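DNA-binding protein reb1 (Schizosaccharomyces pombe, PDB 5EYB) binds specific terminator, enhancer and promoter sites on DNA and helps to end transcription by RNA polymerase I. Local coordinates at residues K58-V61 with Q62-S66; F325-I328 with N329-M333. All coordinates share one frame; numbering follows the deposited sequence.

Overall arrangement
Both contacts are local, interaction 1 at the C-terminal end of a helix and the residues just past it, interaction 2 within a single helix, and together they sample the two ends of an extended, all-helical DNA-binding chain. Interaction 1 comes first in sequence, on helix 51-63 in the first Myb-associated domain, with its nearest atom about 3 Å from the bound DNA. Interaction 2 follows much later, on helix 320-333, near the C-terminal end of the chain and about 12 Å from the DNA at its nearest atom. Their centres are about 50 Å apart, on opposite sides of the chain's centre. The same i to i+4 spacing thus serves two separate helical packings.

Interaction 1 of 2, residues K58-V61 with Q62-S66; sequences KLLV and QEMPS
Met64 lays its terminal methyl against the side of Leu60, one helical turn earlier: CE of Met64 sits 3.6 Å from CB of Leu60 and equally close to its CD2. The two side chains run side by side in the same direction, and it is the bend at the end of the methionine (chi3 -81°) that folds the methyl back onto the leucine. In the backbone, Met64 N donates to Leu60 O at 2.6 Å, one of three successive i to i+4 bonds. This is the last turn of helix 51-63 in the first Myb-associated domain, of helix-turn-helix kinship; Met64 is the first residue to leave helical backbone angles. Around the turn, Leu59 and Glu63 cross at a slant, CD2 of the leucine lying 3.7 Å from CG of the glutamate. Glu63 CG stands anti to its own carbonyl carbon (chi1 -70°) and faces back along the helix, 3.1 Å from Leu59 O, while the carboxylate end heads away from the preceding turn. Leu60 and Met64 are buried, both against Ile72 of helix 69-79, and Leu60 also meets Tyr21 and Leu22 of helix 16-32. On the exposed flank, Lys58 packs on a phosphate of the bound DNA.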
# COMPACT_ATOMS: atom_id res chain seq x y z
N LYS A 58 -19.80 -5.25 17.17
CA LYS A 58 -18.94 -5.87 18.17
C LYS A 58 -18.86 -7.38 17.96
O LYS A 58 -17.80 -7.99 18.12
CB LYS A 58 -19.44 -5.56 19.58
CG LYS A 58 -18.51 -4.66 20.38
CD LYS A 58 -19.06 -4.37 21.76
CE LYS A 58 -20.31 -3.49 21.68
NZ LYS A 58 -20.93 -3.30 23.02
N LEU A 59 -20.00 -7.98 17.60
CA LEU A 59 -20.06 -9.41 17.30
C LEU A 59 -19.25 -9.73 16.05
O LEU A 59 -18.47 -10.68 16.04
CB LEU A 59 -21.52 -9.85 17.12
CG LEU A 59 -21.80 -11.29 16.68
CD1 LEU A 59 -23.03 -11.80 17.39
CD2 LEU A 59 -22.00 -11.38 15.18
N LEU A 60 -19.45 -8.93 15.01
CA LEU A 60 -18.74 -9.10 13.74
C LEU A 60 -17.23 -9.07 13.94
O LEU A 60 -16.50 -9.90 13.39
CB LEU A 60 -19.16 -8.02 12.74
CG LEU A 60 -20.62 -8.04 12.31
CD1 LEU A 60 -20.89 -6.91 11.34
CD2 LEU A 60 -20.97 -9.39 11.69
N VAL A 61 -16.77 -8.10 14.72
CA VAL A 61 -15.35 -7.95 15.01
C VAL A 61 -14.80 -9.22 15.64
O VAL A 61 -13.71 -9.68 15.30
CB VAL A 61 -15.08 -6.75 15.95
CG1 VAL A 61 -13.61 -6.68 16.31
CG2 VAL A 61 -15.54 -5.46 15.30
N GLN A 62 -15.57 -9.79 16.56
CA GLN A 62 -15.18 -11.03 17.22
C GLN A 62 -15.32 -12.22 16.28
O GLN A 62 -14.50 -13.14 16.30
CB GLN A 62 -16.02 -11.25 18.48
CG GLN A 62 -15.78 -12.59 19.15
CD GLN A 62 -16.80 -12.89 20.22
OE1 GLN A 62 -17.40 -13.96 20.23
NE2 GLN A 62 -17.01 -11.94 21.12
N GLU A 63 -16.37 -12.20 15.46
CA GLU A 63 -16.66 -13.31 14.56
C GLU A 63 -15.79 -13.30 13.31
O GLU A 63 -15.66 -14.32 12.63
CB GLU A 63 -18.14 -13.30 14.17
CG GLU A 63 -19.09 -13.67 15.30
CD GLU A 63 -19.06 -15.14 15.63
OE1 GLU A 63 -18.18 -15.57 16.41
OE2 GLU A 63 -19.93 -15.88 15.11
N MET A 64 -15.20 -12.16 13.00
CA MET A 64 -14.31 -12.06 11.84
C MET A 64 -12.94 -11.51 12.22
O MET A 64 -12.58 -10.41 11.82
CB MET A 64 -14.95 -11.18 10.76
CG MET A 64 -16.18 -11.80 10.12
SD MET A 64 -16.92 -10.78 8.83
CE MET A 64 -17.87 -9.63 9.81
N PRO A 65 -12.17 -12.30 12.98
CA PRO A 65 -10.90 -11.86 13.58
C PRO A 65 -9.84 -11.49 12.54
O PRO A 65 -8.87 -10.83 12.87
CB PRO A 65 -10.44 -13.08 14.39
CG PRO A 65 -11.64 -13.96 14.50
CD PRO A 65 -12.42 -13.72 13.25
N SER A 66 -10.05 -11.92 11.30
CA SER A 66 -9.09 -11.69 10.24
C SER A 66 -9.08 -10.23 9.79
O SER A 66 -8.25 -9.82 8.98
CB SER A 66 -9.38 -12.60 9.05
OG SER A 66 -9.48 -13.95 9.47

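Interaction 2 of 2, residues F325-I328 with N329-M333; sequences FQFI and NLKKM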
# COMPACT_ATOMS: atom_id res chain seq x y z
N PHE A 325 9.12 21.00 -0.43
CA PHE A 325 9.38 20.93 -1.86
C PHE A 325 9.72 22.31 -2.41
O PHE A 325 10.65 22.46 -3.20
CB PHE A 325 8.17 20.35 -2.60
CG PHE A 325 8.37 20.23 -4.08
CD1 PHE A 325 9.20 19.25 -4.60
CD2 PHE A 325 7.72 21.09 -4.95
CE1 PHE A 325 9.38 19.13 -5.97
CE2 PHE A 325 7.90 20.98 -6.32
CZ PHE A 325 8.73 20.00 -6.83
N GLN A 326 8.96 23.31 -1.98
CA GLN A 326 9.16 24.68 -2.44
C GLN A 326 10.48 25.25 -1.94
O GLN A 326 11.17 25.97 -2.66
CB GLN A 326 8.00 25.57 -2.00
CG GLN A 326 8.14 27.02 -2.44
CD GLN A 326 8.09 27.19 -3.95
OE1 GLN A 326 7.67 26.28 -4.68
NE2 GLN A 326 8.50 28.35 -4.44
N PHE A 327 10.83 24.91 -0.70
CA PHE A 327 12.08 25.36 -0.12
C PHE A 327 13.29 24.78 -0.86
O PHE A 327 14.29 25.46 -1.06
CB PHE A 327 12.14 25.00 1.37
CG PHE A 327 13.37 25.49 2.07
CD1 PHE A 327 13.81 26.80 1.91
CD2 PHE A 327 14.09 24.65 2.91
CE1 PHE A 327 14.94 27.25 2.56
CE2 PHE A 327 15.22 25.10 3.56
CZ PHE A 327 15.64 26.41 3.38
N ILE A 328 13.18 23.51 -1.26
CA ILE A 328 14.24 22.85 -2.01
C ILE A 328 14.52 23.59 -3.32
O ILE A 328 15.68 23.88 -3.65
CB ILE A 328 13.90 21.38 -2.33
CG1 ILE A 328 13.69 20.57 -1.05
CG2 ILE A 328 14.99 20.74 -3.17
CD1 ILE A 328 14.92 20.49 -0.20
N ASN A 329 13.46 23.91 -4.05
CA ASN A 329 13.60 24.58 -5.34
C ASN A 329 14.11 26.01 -5.19
O ASN A 329 14.81 26.52 -6.07
CB ASN A 329 12.27 24.57 -6.09
CG ASN A 329 11.82 23.17 -6.45
OD1 ASN A 329 12.31 22.18 -5.90
ND2 ASN A 329 10.87 23.07 -7.37
N LEU A 330 13.75 26.66 -4.09
CA LEU A 330 14.22 28.01 -3.82
C LEU A 330 15.71 28.02 -3.52
O LEU A 330 16.43 28.90 -4.00
CB LEU A 330 13.44 28.63 -2.66
CG LEU A 330 12.02 29.08 -2.99
CD1 LEU A 330 11.34 29.63 -1.75
CD2 LEU A 330 12.02 30.11 -4.10
N LYS A 331 16.17 27.05 -2.74
CA LYS A 331 17.60 26.91 -2.45
C LYS A 331 18.40 26.69 -3.73
O LYS A 331 19.52 27.18 -3.87
CB LYS A 331 17.85 25.76 -1.47
CG LYS A 331 17.59 26.09 -0.01
CD LYS A 331 17.54 24.84 0.85
CE LYS A 331 18.84 24.05 0.78
NZ LYS A 331 19.99 24.79 1.35
N LYS A 332 17.80 25.97 -4.67
CA LYS A 332 18.46 25.63 -5.93
C LYS A 332 18.48 26.80 -6.92
O LYS A 332 19.42 26.94 -7.70
CB LYS A 332 17.77 24.42 -6.56
CG LYS A 332 18.43 23.91 -7.84
CD LYS A 332 17.62 22.77 -8.46
CE LYS A 332 18.22 22.32 -9.78
NZ LYS A 332 17.43 21.23 -10.42
N MET A 333 17.45 27.64 -6.88
CA MET A 333 17.30 28.70 -7.87
C MET A 333 17.79 30.07 -7.39
O MET A 333 18.32 30.85 -8.19
CB MET A 333 15.84 28.81 -8.31
CG MET A 333 15.31 27.57 -9.00
SD MET A 333 16.42 26.95 -10.29
CE MET A 333 15.59 25.43 -10.75
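Phe327 and Lys331 meet through a CH-pi interaction, in which the lysine CD lies over one face of the ring, 3.7 Å from its centroid. The methylene stands 21° off the ring normal, displaced toward the rim, and comes within 3.5 Å of Phe327 CZ. Swung to chi1 -177°, with CG on the side of its own carbonyl carbon, the phenylalanine is carried forward along the helix to meet the lysine chain. That chain bends about CG-CD and again about CD-CE, and its CG and CD methylenes, not the ammonium, lie against the ring. Were Phe327 replaced by an alanine, the Lys331 methylenes would probably lose the ring face they rest on, and a gap is likely to open toward Ile294 and Tyr337.

On a neighbouring flank, Gln326 and Leu330 pass across each other, the amide nitrogen NE2 of Gln326 lying 3.9 Å from Leu330 CG. The amide is held from outside the turn by a hydrogen bond from NE2 to Asn287 OD1, which probably limits its turning where it crosses the leucine. Asn329 approaches one face of the Phe325 ring, its amide plane turned 61° from the aromatic one. The spacing of all these pairs is set by i to i+4 backbone bonds, including Lys331 N to Phe327 O at 3.0 Å.

This is helix-to-helix packing set back from the DNA, and helix 320-333 presents different flanks to different neighbours. Phe327 and Leu330 are buried against helix 284-299, at Ile294 and Leu291 respectively; Phe325 and Ile328 meet helix 228-238 of the second Myb-type repeat, both at Leu235; and Tyr337 of helix 336-339 touches both Phe327 and Lys331.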